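Local atomic coordinates of esterase YbfF (Escherichia coli, PDB entry 3BF7), a protein that probably hydrolyses ester, and perhaps thioester, bonds as an alpha/beta-hydrolase-fold enzyme with a helical cap and a substrate-binding crevice generated by the arrangement of its domains. Residues A[37-42]-A[243-248]; A[51-56]-A[60-65]. The protein carries 1 engineered substitution. All blocks are in the same frame, centred on the assembly; numbering follows the deposited sequence.

Interaction 1: residues A[37-42]-A[243-248]; sequences RDLVND and AVLRAI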
ATOM      1  N   ARG A  37      13.724   0.119  -5.934  1.00  9.57           N
ATOM      2  CA  ARG A  37      15.094   0.397  -6.339  1.00 10.65           C
ATOM      3  C   ARG A  37      16.048  -0.740  -5.992  1.00  9.98           C
ATOM      4  O   ARG A  37      17.076  -0.918  -6.647  1.00 10.72           O
ATOM      5  CB  ARG A  37      15.571   1.719  -5.729  1.00 11.34           C
ATOM      6  CG  ARG A  37      14.887   2.938  -6.346  1.00 13.33           C
ATOM      7  CD  ARG A  37      15.552   4.242  -5.933  1.00 14.05           C
ATOM      8  NE  ARG A  37      15.263   4.626  -4.554  1.00 15.06           N
ATOM      9  CZ  ARG A  37      14.130   5.192  -4.151  1.00 15.11           C
ATOM     10  NH1 ARG A  37      13.158   5.445  -5.020  1.00 16.61           N
ATOM     11  NH2 ARG A  37      13.973   5.522  -2.876  1.00 17.27           N
ATOM     12  N   ASP A  38      15.711  -1.517  -4.969  1.00  9.81           N
ATOM     13  CA  ASP A  38      16.551  -2.640  -4.580  1.00 10.23           C
ATOM     14  C   ASP A  38      16.113  -3.915  -5.293  1.00  9.33           C
ATOM     15  O   ASP A  38      16.937  -4.664  -5.821  1.00  9.87           O
ATOM     16  CB  ASP A  38      16.494  -2.848  -3.063  1.00 10.56           C
ATOM     17  CG  ASP A  38      17.315  -4.033  -2.608  1.00 14.14           C
ATOM     18  OD1 ASP A  38      16.807  -5.172  -2.677  1.00 12.74           O
ATOM     19  OD2 ASP A  38      18.476  -3.823  -2.193  1.00 18.24           O
ATOM     20  N   LEU A  39      14.809  -4.149  -5.327  1.00  9.14           N
ATOM     21  CA  LEU A  39      14.275  -5.351  -5.948  1.00  9.41           C
ATOM     22  C   LEU A  39      14.434  -5.421  -7.468  1.00  8.89           C
ATOM     23  O   LEU A  39      14.398  -6.508  -8.040  1.00  9.32           O
ATOM     24  CB  LEU A  39      12.807  -5.515  -5.548  1.00  8.88           C
ATOM     25  CG  LEU A  39      12.613  -5.725  -4.038  1.00  9.22           C
ATOM     26  CD1 LEU A  39      11.150  -5.550  -3.667  1.00  9.38           C
ATOM     27  CD2 LEU A  39      13.115  -7.110  -3.641  1.00 11.05           C
ATOM     28  N   VAL A  40      14.627  -4.276  -8.118  1.00  9.81           N
ATOM     29  CA  VAL A  40      14.791  -4.254  -9.571  1.00 10.31           C
ATOM     30  C   VAL A  40      16.140  -4.842  -9.998  1.00 11.68           C
ATOM     31  O   VAL A  40      16.376  -5.084 -11.182  1.00 11.60           O
ATOM     32  CB  VAL A  40      14.656  -2.812 -10.134  1.00 10.92           C
ATOM     33  CG1 VAL A  40      15.866  -1.979  -9.748  1.00 12.12           C
ATOM     34  CG2 VAL A  40      14.481  -2.853 -11.646  1.00 12.18           C
ATOM     35  N   ASN A  41      17.028  -5.070  -9.036  1.00 12.07           N
ATOM     36  CA  ASN A  41      18.330  -5.648  -9.345  1.00 13.76           C
ATOM     37  C   ASN A  41      18.154  -7.052  -9.909  1.00 14.31           C
ATOM     38  O   ASN A  41      18.931  -7.493 -10.762  1.00 15.76           O
ATOM     39  CB  ASN A  41      19.207  -5.708  -8.091  1.00 15.66           C
ATOM     40  CG  ASN A  41      19.798  -4.360  -7.724  1.00 18.06           C
ATOM     41  OD1 ASN A  41      20.577  -3.783  -8.485  1.00 21.36           O
ATOM     42  ND2 ASN A  41      19.433  -3.851  -6.553  1.00 19.49           N
ATOM     43  N   ASP A  42      17.117  -7.748  -9.446  1.00 13.70           N
ATOM     44  CA  ASP A  42      16.861  -9.112  -9.888  1.00 13.39           C
ATOM     45  C   ASP A  42      15.395  -9.468 -10.156  1.00 12.50           C
ATOM     46  O   ASP A  42      15.039 -10.646 -10.194  1.00 13.77           O
ATOM     47  CB  ASP A  42      17.465 -10.096  -8.880  1.00 14.66           C
ATOM     48  CG  ASP A  42      17.031  -9.819  -7.454  1.00 15.81           C
ATOM     49  OD1 ASP A  42      16.482  -8.728  -7.188  1.00 14.89           O
ATOM     50  OD2 ASP A  42      17.255 -10.695  -6.590  1.00 16.37           O
ATOM     51  N   ALA A 243      15.856  -2.839   6.883  1.00  8.35           N
ATOM     52  CA  ALA A 243      15.289  -3.920   7.678  1.00  8.51           C
ATOM     53  C   ALA A 243      14.118  -4.563   6.939  1.00  8.03           C
ATOM     54  O   ALA A 243      13.941  -5.777   6.973  1.00  7.58           O
ATOM     55  CB  ALA A 243      14.832  -3.392   9.030  1.00 10.04           C
ATOM     56  N   VAL A 244      13.316  -3.743   6.269  1.00  7.85           N
ATOM     57  CA  VAL A 244      12.178  -4.263   5.526  1.00  7.84           C
ATOM     58  C   VAL A 244      12.675  -5.131   4.372  1.00  7.06           C
ATOM     59  O   VAL A 244      12.156  -6.224   4.143  1.00  7.58           O
ATOM     60  CB  VAL A 244      11.294  -3.112   4.987  1.00  7.49           C
ATOM     61  CG1 VAL A 244      10.227  -3.658   4.044  1.00  8.87           C
ATOM     62  CG2 VAL A 244      10.630  -2.393   6.150  1.00  8.20           C
ATOM     63  N   LEU A 245      13.690  -4.653   3.656  1.00  7.08           N
ATOM     64  CA  LEU A 245      14.240  -5.414   2.541  1.00  7.65           C
ATOM     65  C   LEU A 245      14.895  -6.718   2.989  1.00  7.69           C
ATOM     66  O   LEU A 245      14.804  -7.724   2.290  1.00  7.70           O
ATOM     67  CB  LEU A 245      15.228  -4.558   1.743  1.00  7.74           C
ATOM     68  CG  LEU A 245      14.558  -3.524   0.833  1.00  8.79           C
ATOM     69  CD1 LEU A 245      15.584  -2.506   0.374  1.00  9.68           C
ATOM     70  CD2 LEU A 245      13.904  -4.220  -0.357  1.00 10.02           C
ATOM     71  N   ARG A 246      15.546  -6.715   4.148  1.00  7.21           N
ATOM     72  CA  ARG A 246      16.160  -7.948   4.635  1.00  7.26           C
ATOM     73  C   ARG A 246      15.065  -8.989   4.877  1.00  7.32           C
ATOM     74  O   ARG A 246      15.225 -10.164   4.546  1.00  7.48           O
ATOM     75  CB  ARG A 246      16.938  -7.703   5.935  1.00  8.20           C
ATOM     76  CG  ARG A 246      18.221  -6.897   5.759  1.00  8.59           C
ATOM     77  CD  ARG A 246      19.179  -7.107   6.931  1.00  9.08           C
ATOM     78  NE  ARG A 246      18.618  -6.653   8.200  1.00 10.81           N
ATOM     79  CZ  ARG A 246      18.626  -5.392   8.622  1.00 11.10           C
ATOM     80  NH1 ARG A 246      19.173  -4.438   7.882  1.00 11.64           N
ATOM     81  NH2 ARG A 246      18.073  -5.083   9.788  1.00 12.84           N
ATOM     82  N   ALA A 247      13.945  -8.548   5.448  1.00  7.74           N
ATOM     83  CA  ALA A 247      12.831  -9.450   5.722  1.00  8.09           C
ATOM     84  C   ALA A 247      12.218  -9.948   4.418  1.00  7.75           C
ATOM     85  O   ALA A 247      11.922 -11.134   4.269  1.00  7.74           O
ATOM     86  CB  ALA A 247      11.777  -8.738   6.566  1.00  9.22           C
ATOM     87  N   ILE A 248      12.027  -9.039   3.470  1.00  7.46           N
ATOM     88  CA  ILE A 248      11.452  -9.408   2.184  1.00  8.04           C
ATOM     89  C   ILE A 248      12.315 -10.436   1.462  1.00  7.34           C
ATOM     90  O   ILE A 248      11.816 -11.468   1.021  1.00  7.85           O
ATOM     91  CB  ILE A 248      11.266  -8.160   1.279  1.00  7.58           C
ATOM     92  CG1 ILE A 248      10.138  -7.284   1.833  1.00  7.83           C
ATOM     93  CG2 ILE A 248      10.963  -8.583  -0.158  1.00  8.88           C
ATOM     94  CD1 ILE A 248       9.978  -5.959   1.116  1.00  9.58           C
TER
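Asp38 swings its carboxylate carbon away from its own backbone N (chi1 178°), which lays the side chain alongside that of Leu245, the two running past each other in opposite directions. Leu245 places CG opposite its carbonyl carbon (chi1 -76°), and its two methyls then reach the aspartate. Leu245 CD1 sits 3.6 Å from Asp38 CB, the closest approach between the segments, while Leu245 CD2 lies 3.8 Å from Asp38 OD1. The aspartate thus offers its methylene to the leucine, and its charged end is taken up by a salt bridge from OD1 to Arg249, one residue beyond segment 243-248; Asp42 meets the same guanidinium. An aspartate suits this partly exposed spot: its CB can rest on the leucine while its carboxylate pairs with Arg249.

Deeper in, the contact is wholly apolar. Leu39 CG lies 4.2 Å from Leu245 CD2, the two side chains crossing at a slant, and Leu39 CD2 comes within 4.4 Å of Ile248 CG2. Branched aliphatic residues fit here, since Leu39 also rests on Ile45 of strand 45-48 and Ile248 on Ile201 of strand 198-201.

Within segment 37-42, Asp38 O accepts from both the backbone N and ND2 of Asn41, the latter at 2.7 Å with a bent N-H...O angle of 139°. The Asp38-Leu245 contact and the leucine-isoleucine packing join helix 33-39 to the C-terminal helix 241-253, a helix pair packed against the central sheet of the alpha/beta-hydrolase fold.

Interaction 2: residues A[51-56]-A[60-65]; sequences RNHGLS and PVMNYP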
ATOM      1  N   ARG A  51      -6.489   2.921  -7.580  1.00  5.83           N
ATOM      2  CA  ARG A  51      -7.562   3.758  -8.099  1.00  6.63           C
ATOM      3  C   ARG A  51      -7.766   4.926  -7.138  1.00  5.99           C
ATOM      4  O   ARG A  51      -7.577   4.793  -5.925  1.00  6.03           O
ATOM      5  CB  ARG A  51      -8.870   2.964  -8.250  1.00  7.03           C
ATOM      6  CG  ARG A  51      -9.415   2.360  -6.963  1.00  7.04           C
ATOM      7  CD  ARG A  51     -10.866   1.914  -7.131  1.00  8.35           C
ATOM      8  NE  ARG A  51     -11.017   0.950  -8.216  1.00  7.84           N
ATOM      9  CZ  ARG A  51     -12.172   0.644  -8.797  1.00  9.11           C
ATOM     10  NH1 ARG A  51     -13.301   1.222  -8.404  1.00  9.54           N
ATOM     11  NH2 ARG A  51     -12.198  -0.238  -9.789  1.00  8.96           N
ATOM     12  N   ASN A  52      -8.122   6.079  -7.697  1.00  6.08           N
ATOM     13  CA  ASN A  52      -8.361   7.289  -6.925  1.00  6.67           C
ATOM     14  C   ASN A  52      -7.114   7.888  -6.284  1.00  5.94           C
ATOM     15  O   ASN A  52      -7.217   8.760  -5.416  1.00  6.83           O
ATOM     16  CB  ASN A  52      -9.438   7.035  -5.867  1.00  7.43           C
ATOM     17  CG  ASN A  52     -10.796   6.764  -6.483  1.00  7.59           C
ATOM     18  OD1 ASN A  52     -11.461   5.778  -6.149  1.00  9.64           O
ATOM     19  ND2 ASN A  52     -11.216   7.637  -7.391  1.00  7.00           N
ATOM     20  N   HIS A  53      -5.946   7.422  -6.718  1.00  6.17           N
ATOM     21  CA  HIS A  53      -4.663   7.932  -6.233  1.00  6.02           C
ATOM     22  C   HIS A  53      -3.748   8.219  -7.422  1.00  5.88           C
ATOM     23  O   HIS A  53      -3.943   7.677  -8.514  1.00  6.11           O
ATOM     24  CB  HIS A  53      -3.966   6.918  -5.314  1.00  6.18           C
ATOM     25  CG  HIS A  53      -4.711   6.636  -4.047  1.00  5.45           C
ATOM     26  ND1 HIS A  53      -4.317   7.110  -2.813  1.00  6.96           N
ATOM     27  CD2 HIS A  53      -5.853   5.944  -3.834  1.00  4.11           C
ATOM     28  CE1 HIS A  53      -5.184   6.719  -1.894  1.00  4.19           C
ATOM     29  NE2 HIS A  53      -6.125   6.010  -2.489  1.00  7.99           N
ATOM     30  N   GLY A  54      -2.749   9.068  -7.192  1.00  6.20           N
ATOM     31  CA  GLY A  54      -1.792   9.400  -8.233  1.00  6.92           C
ATOM     32  C   GLY A  54      -2.447   9.775  -9.541  1.00  5.80           C
ATOM     33  O   GLY A  54      -3.337  10.626  -9.569  1.00  6.73           O
ATOM     34  N   LEU A  55      -2.003   9.146 -10.625  1.00  6.41           N
ATOM     35  CA  LEU A  55      -2.573   9.420 -11.931  1.00  6.47           C
ATOM     36  C   LEU A  55      -3.411   8.254 -12.449  1.00  6.50           C
ATOM     37  O   LEU A  55      -3.604   8.102 -13.655  1.00  7.03           O
ATOM     38  CB  LEU A  55      -1.472   9.815 -12.926  1.00  7.19           C
ATOM     39  CG  LEU A  55      -0.855  11.200 -12.658  1.00  7.68           C
ATOM     40  CD1 LEU A  55       0.312  11.435 -13.603  1.00  8.53           C
ATOM     41  CD2 LEU A  55      -1.906  12.302 -12.818  1.00  9.15           C
ATOM     42  N   SER A  56      -3.901   7.420 -11.536  1.00  6.63           N
ATOM     43  CA  SER A  56      -4.784   6.330 -11.933  1.00  6.71           C
ATOM     44  C   SER A  56      -6.190   6.909 -12.086  1.00  7.54           C
ATOM     45  O   SER A  56      -6.480   8.006 -11.602  1.00  7.88           O
ATOM     46  CB  SER A  56      -4.790   5.209 -10.890  1.00  7.24           C
ATOM     47  OG  SER A  56      -3.852   4.210 -11.246  1.00  6.79           O
ATOM     48  N   PRO A  60     -16.084   6.221  -8.164  1.00  8.19           N
ATOM     49  CA  PRO A  60     -16.742   6.403  -6.867  1.00  9.49           C
ATOM     50  C   PRO A  60     -16.714   5.187  -5.955  1.00  9.83           C
ATOM     51  O   PRO A  60     -16.923   5.311  -4.743  1.00 12.31           O
ATOM     52  CB  PRO A  60     -18.171   6.801  -7.239  1.00  9.68           C
ATOM     53  CG  PRO A  60     -18.015   7.449  -8.557  1.00 13.58           C
ATOM     54  CD  PRO A  60     -17.000   6.560  -9.255  1.00  9.72           C
ATOM     55  N   VAL A  61     -16.487   4.011  -6.533  1.00 10.48           N
ATOM     56  CA  VAL A  61     -16.431   2.775  -5.755  1.00 11.33           C
ATOM     57  C   VAL A  61     -15.026   2.517  -5.228  1.00 10.42           C
ATOM     58  O   VAL A  61     -14.039   2.557  -5.976  1.00 10.87           O
ATOM     59  CB  VAL A  61     -16.863   1.562  -6.609  1.00 11.18           C
ATOM     60  CG1 VAL A  61     -16.685   0.268  -5.813  1.00 10.68           C
ATOM     61  CG2 VAL A  61     -18.317   1.720  -7.026  1.00 11.29           C
ATOM     62  N   MET A  62     -14.938   2.258  -3.930  1.00 11.17           N
ATOM     63  CA  MET A  62     -13.659   1.992  -3.299  1.00 13.02           C
ATOM     64  C   MET A  62     -13.801   0.869  -2.268  1.00 13.81           C
ATOM     65  O   MET A  62     -14.097   1.123  -1.101  1.00 17.84           O
ATOM     66  CB  MET A  62     -13.153   3.273  -2.630  1.00 15.68           C
ATOM     67  CG  MET A  62     -11.672   3.281  -2.331  1.00 15.65           C
ATOM     68  SD  MET A  62     -10.666   3.307  -3.823  1.00  9.65           S
ATOM     69  CE  MET A  62      -9.040   3.528  -3.083  1.00 12.35           C
ATOM     70  N   ASN A  63     -13.623  -0.372  -2.713  1.00 12.15           N
ATOM     71  CA  ASN A  63     -13.686  -1.533  -1.830  1.00 11.00           C
ATOM     72  C   ASN A  63     -12.574  -2.482  -2.259  1.00  9.59           C
ATOM     73  O   ASN A  63     -12.003  -2.330  -3.342  1.00  8.97           O
ATOM     74  CB  ASN A  63     -15.067  -2.211  -1.870  1.00 12.35           C
ATOM     75  CG  ASN A  63     -15.442  -2.725  -3.244  1.00 12.69           C
ATOM     76  OD1 ASN A  63     -14.815  -3.638  -3.778  1.00 14.94           O
ATOM     77  ND2 ASN A  63     -16.487  -2.144  -3.819  1.00 12.57           N
ATOM     78  N   TYR A  64     -12.254  -3.459  -1.422  1.00 10.44           N
ATOM     79  CA  TYR A  64     -11.152  -4.338  -1.754  1.00  8.32           C
ATOM     80  C   TYR A  64     -11.342  -5.295  -2.924  1.00  9.25           C
ATOM     81  O   TYR A  64     -10.389  -5.560  -3.653  1.00  8.40           O
ATOM     82  CB  TYR A  64     -10.651  -5.006  -0.472  1.00  8.60           C
ATOM     83  CG  TYR A  64      -9.968  -3.960   0.388  1.00  7.54           C
ATOM     84  CD1 TYR A  64      -8.818  -3.311  -0.070  1.00  7.72           C
ATOM     85  CD2 TYR A  64     -10.527  -3.530   1.593  1.00  7.91           C
ATOM     86  CE1 TYR A  64      -8.250  -2.261   0.635  1.00  8.08           C
ATOM     87  CE2 TYR A  64      -9.963  -2.474   2.308  1.00  8.15           C
ATOM     88  CZ  TYR A  64      -8.825  -1.845   1.820  1.00  8.15           C
ATOM     89  OH  TYR A  64      -8.256  -0.793   2.502  1.00  8.75           O
ATOM     90  N   PRO A  65     -12.557  -5.830  -3.128  1.00 10.07           N
ATOM     91  CA  PRO A  65     -12.671  -6.721  -4.287  1.00 10.21           C
ATOM     92  C   PRO A  65     -12.383  -5.910  -5.559  1.00  9.74           C
ATOM     93  O   PRO A  65     -11.765  -6.401  -6.499  1.00  9.67           O
ATOM     94  CB  PRO A  65     -14.119  -7.196  -4.210  1.00 11.66           C
ATOM     95  CG  PRO A  65     -14.333  -7.296  -2.731  1.00 12.65           C
ATOM     96  CD  PRO A  65     -13.706  -6.006  -2.218  1.00 11.56           C
TER
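A single hydrogen bond crosses between Arg51 and Val61: Arg51 NH1 donates to Val61 O at 2.9 Å, with an N-H...O angle of 149°. The oxygen lies near the guanidinium plane, at its edge, although the donor stands above the carbonyl plane. A bend in the arginine chain at chi3 (58°) turns its head toward this carbonyl. Arginine suits the place because its several N-H groups can serve different partners: NE is engaged in a salt bridge with Asp70 of helix 64-78.

The remaining contacts centre on Met62, whose long, flexible chain bends at chi2 (67°) and fits among polar and apolar neighbours alike. Its SD lies 3.5 Å from Arg51 CG, the two side chains lying alongside one another, headed opposite ways. The terminal CE of Met62 is 3.4 Å from Arg51 O and meets the edge of the His53 ring, in its plane, 3.9 Å from NE2. Leu178 of helix 175-180 touches both Met62 and His53.

Beyond the methionine, Asn63 N-caps helix 64-78 through OD1, which accepts from Ala66 N. The contact folds the chain after strand 45-48 back on itself just ahead of that helix, in a strand-to-helix connection of the alpha/beta-hydrolase core.

In the fold
Interactions 1 and 2 lie on opposite sides of the chain's centre, their own centres about 26 Å apart and their nearest atoms about 16 Å apart. Strand 45-48 begins just two residues beyond segment 37-42 and leads into the loop holding 51-56, so the two contacts flank one strand of the central mixed sheet. Interaction 2 is local, bridging residues 51-56 and 60-65, whereas interaction 1 spans some 200 residues and brings the C-terminal helix 241-253 back to helix 33-39, with all of interaction 2 falling between its two halves in sequence. One therefore sets the C-terminal helix against an early helix of the hydrolase core, while the other organises a single connection near helix 175-180.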